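Local coordinates for protein ferredoxin component of carbazole 1,9a-dioxygenase (PDB 3GCE) that carries a Rieske [2Fe-2S] cluster and probably passes electrons to the terminal oxygenase of carbazole 1,9a-dioxygenase, at residues 33-37 / 47-51; 44-48 / 79-83; 75-79 / 89-95. One frame throughout, in Å; residues are numbered along the deposited sequence.

In the fold
Interactions 1 and 2 are central in this all-beta Rieske chain and both use strand 43-48, whereas interaction 3 sits at the cluster tip, its centre about 14 Å from the centre of the chain, with several exposed residues. Backbone hydrogen bonds of a hairpin dominate interaction 1, which runs on to a cluster ligand. No direct hydrogen bond crosses interaction 2; apolar packing and a water join the hairpin to the end of strand 78-80 and the turn beyond. Interaction 3, also without one, relies on sulfur, proline and aromatic contacts around the cluster. I47 makes contacts in interactions 1 and 2, F79 in 2 and 3, and C51 SG packs against both F79 and C91.

Interaction 1. Residues 33-37 / 47-51; sequences DEVMV and ISNLC. With FES (Fe2/s2 (inorganic) cluster), chain B.
M36 and I47 form a hydrogen-bonded antiparallel pair in the beta hairpin of strands 33-40 and 43-48, part of the Rieske fold. M36 N gives its proton to I47 O at 2.8 Å, nearly in line with the C=O bond but bent to 140° at the hydrogen, and I47 N returns one to M36 O at 3.0 Å, in the carbonyl plane. The two side chains run side by side on one sheet face: M36 bends at its second and third torsions, and its CE lies 3.8 Å from I47 CG1. I70 of strand 69-71 touches both. V35 and S48 form the adjoining non-hydrogen-bonded pair, with diverging side chains, although V35 CG1 still rests against I47 O.

Beyond S48 the regular strand ends, yet N49 continues the grip. Its backbone N reaches E34 O at 2.9 Å, from above the carbonyl plane. With CG anti to the backbone N (chi1 -161°), the N49 amide is carried across to strand 33-40, where ND2 donates to E34 OE2 on the anti side, tilted somewhat out of the carboxylate plane; the modelled 2.5 Å is unusually short and its exact value doubtful. That oxygen is close to the amide plane of N49, though the two flat groups are turned 43° apart. The other amide atom, OD1, lies 3.3 Å from M36 CB and accepts from D59 N, which helps fix the way the amide faces. A water links E34 O and S48 OG, the latter also accepting from L50 N in an ST turn. This turn leads the chain off the hairpin toward the metal site, where C72 is the second cysteine ligand of the same iron and C51 SG binds iron FE1 at 2.3 Å.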
# COMPACT_ATOMS: atom_id res chain seq x y z
N ASP A 33 12.17 4.37 -1.53
CA ASP A 33 11.06 3.67 -2.20
C ASP A 33 9.70 4.25 -1.84
O ASP A 33 9.42 4.51 -0.68
CB ASP A 33 11.06 2.18 -1.88
CG ASP A 33 12.31 1.48 -2.40
OD1 ASP A 33 12.61 1.61 -3.60
OD2 ASP A 33 12.99 0.82 -1.59
N GLU A 34 8.85 4.43 -2.85
CA GLU A 34 7.54 4.99 -2.62
C GLU A 34 6.59 3.85 -2.27
O GLU A 34 6.47 2.84 -3.01
CB GLU A 34 7.04 5.72 -3.87
CG GLU A 34 5.95 6.72 -3.61
CD GLU A 34 5.54 7.46 -4.88
OE1 GLU A 34 6.42 7.94 -5.64
OE2 GLU A 34 4.33 7.54 -5.14
N VAL A 35 5.92 4.02 -1.13
CA VAL A 35 5.12 2.94 -0.56
C VAL A 35 3.68 3.39 -0.27
O VAL A 35 3.45 4.39 0.43
CB VAL A 35 5.78 2.40 0.73
CG1 VAL A 35 4.94 1.29 1.34
CG2 VAL A 35 7.15 1.87 0.40
N MET A 36 2.73 2.65 -0.82
CA MET A 36 1.33 2.91 -0.56
C MET A 36 0.96 2.25 0.75
O MET A 36 1.22 1.06 0.95
CB MET A 36 0.46 2.34 -1.69
CG MET A 36 -1.01 2.78 -1.61
SD MET A 36 -2.07 1.50 -0.96
CE MET A 36 -2.00 0.48 -2.39
N VAL A 37 0.34 3.03 1.63
CA VAL A 37 -0.10 2.56 2.93
C VAL A 37 -1.60 2.77 3.02
O VAL A 37 -2.09 3.82 2.60
CB VAL A 37 0.71 3.27 4.07
CG1 VAL A 37 0.20 2.93 5.45
CG2 VAL A 37 2.17 2.85 3.96
N ILE A 47 2.32 -1.65 0.36
CA ILE A 47 2.92 -2.26 -0.84
C ILE A 47 3.58 -1.16 -1.63
O ILE A 47 3.35 0.01 -1.36
CB ILE A 47 1.88 -3.07 -1.73
CG1 ILE A 47 0.72 -2.17 -2.21
CG2 ILE A 47 1.35 -4.26 -0.94
CD1 ILE A 47 -0.10 -2.78 -3.40
N SER A 48 4.42 -1.53 -2.59
CA SER A 48 4.99 -0.53 -3.50
C SER A 48 3.87 0.30 -4.12
O SER A 48 2.83 -0.24 -4.52
CB SER A 48 5.79 -1.19 -4.61
OG SER A 48 6.13 -0.18 -5.56
N ASN A 49 4.10 1.60 -4.22
CA ASN A 49 3.11 2.49 -4.79
C ASN A 49 3.12 2.48 -6.32
O ASN A 49 2.24 3.06 -6.93
CB ASN A 49 3.32 3.94 -4.30
CG ASN A 49 2.07 4.80 -4.50
OD1 ASN A 49 0.96 4.34 -4.31
ND2 ASN A 49 2.27 6.06 -4.88
N LEU A 50 4.13 1.86 -6.91
CA LEU A 50 4.24 1.85 -8.37
C LEU A 50 3.62 0.61 -8.93
O LEU A 50 4.05 -0.50 -8.61
CB LEU A 50 5.70 1.88 -8.81
CG LEU A 50 6.27 3.21 -9.26
CD1 LEU A 50 5.57 3.67 -10.58
CD2 LEU A 50 6.15 4.22 -8.12
N CYS A 51 2.65 0.79 -9.82
CA CYS A 51 2.00 -0.35 -10.47
C CYS A 51 3.05 -1.13 -11.28
O CYS A 51 3.95 -0.52 -11.88
CB CYS A 51 0.88 0.16 -11.40
SG CYS A 51 -0.06 -1.15 -12.18
FE1 FES B . -1.51 0.06 -13.50
FE2 FES B . -1.64 -0.28 -16.23
S1 FES B . -2.91 -1.30 -14.66
S2 FES B . -0.34 1.06 -15.04
O HOH W 1 8.05 1.28 -4.46

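Interaction 2. Residues 44-48 / 79-83; sequences VYAIS and FDVRT
Strand 43-48, an outermost strand of its three-stranded sheet, packs against the end of strand 78-80 and the turn that follows it, bringing two sheets of the Rieske fold together. The Y45 ring lies obliquely to its neighbours: V81 CG2 comes to 3.8 Å from Y45 CG, and R82 CG to 3.6 Å from Y45 CE1. Y45 and R82 point the same way; R82 CG is the atom that touches the ring, while the guanidinium plane, 80° from the ring, is turned toward D80. R82 NE is taken by D80 OD1 in a salt bridge at 2.9 Å, nearly straight (173°). R82 N reaches the same oxygen from the opposite face of the carboxylate, closing an Asx turn, and T83 OG1 donates to D80 OD2. Within this turn V81 O points to the strand and meets I47 CG2, which lies anti to the carbonyl carbon, at 3.4 Å. A water accepts from A46 N and lies 2.8 Å from V81 O, placed to donate to it. Farther along, I47 CD1 approaches F79 CB at 4.1 Å. I70 of strand 69-71 touches I47, F79 and V81, while A46 faces V100 of strand 100-103.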
# COMPACT_ATOMS: atom_id res chain seq x y z
N VAL A 44 -3.11 -2.31 9.08
CA VAL A 44 -2.44 -1.42 8.13
C VAL A 44 -1.69 -2.32 7.16
O VAL A 44 -1.03 -3.30 7.58
CB VAL A 44 -1.43 -0.49 8.85
CG1 VAL A 44 -0.76 0.48 7.86
CG2 VAL A 44 -2.14 0.29 9.96
N TYR A 45 -1.79 -1.98 5.87
CA TYR A 45 -1.11 -2.72 4.80
C TYR A 45 -0.22 -1.79 4.03
O TYR A 45 -0.52 -0.60 3.92
CB TYR A 45 -2.16 -3.32 3.85
CG TYR A 45 -3.14 -4.17 4.59
CD1 TYR A 45 -2.78 -5.44 5.01
CD2 TYR A 45 -4.41 -3.70 4.90
CE1 TYR A 45 -3.65 -6.23 5.72
CE2 TYR A 45 -5.31 -4.52 5.61
CZ TYR A 45 -4.91 -5.78 6.00
OH TYR A 45 -5.76 -6.60 6.69
N ALA A 46 0.86 -2.32 3.46
CA ALA A 46 1.81 -1.48 2.73
C ALA A 46 2.36 -2.26 1.55
O ALA A 46 2.80 -3.40 1.71
CB ALA A 46 2.95 -1.06 3.66
N ILE A 47 2.32 -1.65 0.36
CA ILE A 47 2.92 -2.26 -0.84
C ILE A 47 3.58 -1.16 -1.63
O ILE A 47 3.35 0.01 -1.36
CB ILE A 47 1.88 -3.07 -1.73
CG1 ILE A 47 0.72 -2.17 -2.21
CG2 ILE A 47 1.35 -4.26 -0.94
CD1 ILE A 47 -0.10 -2.78 -3.40
N SER A 48 4.42 -1.53 -2.59
CA SER A 48 4.99 -0.53 -3.50
C SER A 48 3.87 0.30 -4.12
O SER A 48 2.83 -0.24 -4.52
CB SER A 48 5.79 -1.19 -4.61
OG SER A 48 6.13 -0.18 -5.56
N PHE A 79 -4.25 -5.10 -7.21
CA PHE A 79 -3.34 -5.88 -6.35
C PHE A 79 -3.99 -6.16 -5.00
O PHE A 79 -4.78 -5.34 -4.49
CB PHE A 79 -2.03 -5.13 -6.10
CG PHE A 79 -1.25 -4.85 -7.37
CD1 PHE A 79 -1.44 -3.65 -8.07
CD2 PHE A 79 -0.27 -5.75 -7.83
CE1 PHE A 79 -0.72 -3.37 -9.25
CE2 PHE A 79 0.45 -5.47 -8.99
CZ PHE A 79 0.23 -4.27 -9.69
N ASP A 80 -3.63 -7.30 -4.43
CA ASP A 80 -3.96 -7.60 -3.05
C ASP A 80 -2.99 -6.77 -2.16
O ASP A 80 -1.78 -6.93 -2.25
CB ASP A 80 -3.78 -9.11 -2.82
CG ASP A 80 -3.84 -9.50 -1.34
OD1 ASP A 80 -4.54 -8.78 -0.55
OD2 ASP A 80 -3.18 -10.51 -0.97
N VAL A 81 -3.53 -5.89 -1.32
CA VAL A 81 -2.69 -5.07 -0.43
C VAL A 81 -1.98 -5.83 0.67
O VAL A 81 -1.04 -5.30 1.27
CB VAL A 81 -3.47 -3.86 0.16
CG1 VAL A 81 -3.95 -2.95 -0.98
CG2 VAL A 81 -4.64 -4.31 1.05
N ARG A 82 -2.44 -7.06 0.95
CA ARG A 82 -1.82 -7.93 1.95
C ARG A 82 -0.49 -8.53 1.48
O ARG A 82 0.42 -8.79 2.29
CB ARG A 82 -2.76 -9.08 2.30
CG ARG A 82 -4.01 -8.64 3.05
CD ARG A 82 -5.03 -9.76 3.11
NE ARG A 82 -5.63 -10.00 1.80
CZ ARG A 82 -6.63 -10.84 1.58
NH1 ARG A 82 -7.16 -11.50 2.59
NH2 ARG A 82 -7.10 -11.02 0.35
N THR A 83 -0.36 -8.72 0.16
CA THR A 83 0.74 -9.53 -0.38
C THR A 83 1.46 -8.93 -1.56
O THR A 83 2.58 -9.40 -1.92
CB THR A 83 0.25 -10.95 -0.79
OG1 THR A 83 -0.72 -10.82 -1.83
CG2 THR A 83 -0.36 -11.72 0.43
O HOH W 2 0.97 -5.50 3.18

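Interaction 3. Residues 75-79 / 89-95. With FES (Fe2/s2 (inorganic) cluster), chain B.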
# COMPACT_ATOMS: atom_id res chain seq x y z
N HIS A 75 -5.03 1.81 -15.71
CA HIS A 75 -5.72 0.77 -16.49
C HIS A 75 -6.51 -0.19 -15.61
O HIS A 75 -6.93 -1.28 -16.06
CB HIS A 75 -4.76 -0.02 -17.38
CG HIS A 75 -3.79 0.83 -18.13
ND1 HIS A 75 -2.45 0.85 -17.84
CD2 HIS A 75 -3.95 1.67 -19.19
CE1 HIS A 75 -1.82 1.66 -18.68
NE2 HIS A 75 -2.71 2.19 -19.50
N VAL A 76 -6.70 0.23 -14.36
CA VAL A 76 -7.61 -0.45 -13.41
C VAL A 76 -7.31 -1.95 -13.18
O VAL A 76 -8.19 -2.75 -12.84
CB VAL A 76 -9.14 -0.13 -13.64
CG1 VAL A 76 -9.39 1.37 -13.46
CG2 VAL A 76 -9.69 -0.65 -15.00
N GLY A 77 -6.04 -2.32 -13.36
CA GLY A 77 -5.52 -3.56 -12.78
C GLY A 77 -5.70 -3.51 -11.27
O GLY A 77 -5.96 -2.45 -10.71
N ARG A 78 -5.56 -4.65 -10.59
CA ARG A 78 -5.67 -4.67 -9.12
C ARG A 78 -4.58 -5.48 -8.45
O ARG A 78 -4.04 -6.41 -9.06
CB ARG A 78 -7.02 -5.21 -8.65
CG ARG A 78 -8.24 -4.37 -9.07
CD ARG A 78 -9.53 -4.84 -8.39
NE ARG A 78 -10.70 -4.13 -8.92
CZ ARG A 78 -11.93 -4.20 -8.42
NH1 ARG A 78 -12.20 -4.95 -7.35
NH2 ARG A 78 -12.91 -3.51 -9.00
N PHE A 79 -4.25 -5.10 -7.21
CA PHE A 79 -3.34 -5.88 -6.35
C PHE A 79 -3.99 -6.16 -5.00
O PHE A 79 -4.78 -5.34 -4.49
CB PHE A 79 -2.03 -5.13 -6.10
CG PHE A 79 -1.25 -4.85 -7.37
CD1 PHE A 79 -1.44 -3.65 -8.07
CD2 PHE A 79 -0.27 -5.75 -7.83
CE1 PHE A 79 -0.72 -3.37 -9.25
CE2 PHE A 79 0.45 -5.47 -8.99
CZ PHE A 79 0.23 -4.27 -9.69
N LEU A 89 -6.45 -8.16 -14.29
CA LEU A 89 -5.75 -7.68 -15.49
C LEU A 89 -5.97 -6.18 -15.63
O LEU A 89 -7.00 -5.67 -15.20
CB LEU A 89 -6.27 -8.41 -16.75
CG LEU A 89 -5.84 -9.87 -16.97
CD1 LEU A 89 -6.66 -10.52 -18.10
CD2 LEU A 89 -4.39 -9.91 -17.35
N PRO A 90 -5.01 -5.47 -16.24
CA PRO A 90 -3.82 -6.03 -16.86
C PRO A 90 -2.61 -6.28 -15.94
O PRO A 90 -1.53 -6.61 -16.45
CB PRO A 90 -3.50 -5.01 -17.97
CG PRO A 90 -3.97 -3.71 -17.42
CD PRO A 90 -5.08 -4.01 -16.42
N CYS A 91 -2.77 -6.18 -14.63
CA CYS A 91 -1.65 -6.52 -13.75
C CYS A 91 -1.47 -8.03 -13.75
O CYS A 91 -2.42 -8.77 -13.54
CB CYS A 91 -1.86 -5.98 -12.34
SG CYS A 91 -2.07 -4.20 -12.42
N VAL A 92 -0.23 -8.44 -14.01
CA VAL A 92 0.14 -9.86 -14.07
C VAL A 92 1.35 -10.21 -13.22
O VAL A 92 1.61 -11.40 -12.99
CB VAL A 92 0.42 -10.36 -15.52
CG1 VAL A 92 -0.85 -10.31 -16.34
CG2 VAL A 92 1.52 -9.55 -16.16
N LEU A 93 2.09 -9.21 -12.75
CA LEU A 93 3.24 -9.45 -11.91
C LEU A 93 3.05 -8.74 -10.58
O LEU A 93 2.51 -7.64 -10.55
CB LEU A 93 4.56 -8.99 -12.58
CG LEU A 93 5.04 -9.83 -13.76
CD1 LEU A 93 6.20 -9.13 -14.49
CD2 LEU A 93 5.48 -11.21 -13.29
N PRO A 94 3.48 -9.39 -9.48
CA PRO A 94 3.29 -8.81 -8.17
C PRO A 94 4.16 -7.58 -7.94
O PRO A 94 5.21 -7.40 -8.62
CB PRO A 94 3.67 -9.96 -7.20
CG PRO A 94 4.62 -10.81 -8.00
CD PRO A 94 4.17 -10.69 -9.42
N VAL A 95 3.74 -6.73 -7.01
CA VAL A 95 4.61 -5.66 -6.52
C VAL A 95 5.12 -6.05 -5.14
O VAL A 95 4.57 -6.95 -4.51
CB VAL A 95 3.90 -4.30 -6.45
CG1 VAL A 95 3.53 -3.79 -7.88
CG2 VAL A 95 2.66 -4.39 -5.57
FE1 FES B . -1.51 0.06 -13.50
FE2 FES B . -1.64 -0.28 -16.23
S1 FES B . -2.91 -1.30 -14.66
S2 FES B . -0.34 1.06 -15.04
O HOH W 3 -9.65 -4.85 -14.14
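G77 and L89 bring the backbones nearest, with 4.9 Å between CA atoms, widening to 7.5 Å between those of F79 and P94. The peptide bond before P90 is cis. G77 CA offers a C-H contact to L89 O, and a water within bonding distance of V76 O and L89 O can donate to either. P90 CD sits 3.3 Å from H75 O, while P90 CG borders H75 CB and cluster sulfur S1. At G77 a beta carbon would run into C91 SG, which binds no iron and lies 3.5 Å from G77 CA. That sulfur, anti to the carbonyl carbon (chi1 -58°), meets the F79 ring obliquely, 4.2 Å from its centroid and 43° off the normal. L93 O approaches the ring edge in plane, 3.4 Å from F79 CE2, and V95 CG2 lies over one face. A serine in place of F79 would probably leave C91 SG and V95 without their aromatic partner and open a gap there. H75 ND1 binds iron FE2 at 2.1 Å, its ring meeting that of fellow ligand H53 at about 85°. Histidines on one iron and cysteines on the other, the Rieske signature, are consistent with a higher potential than all-cysteine clusters have.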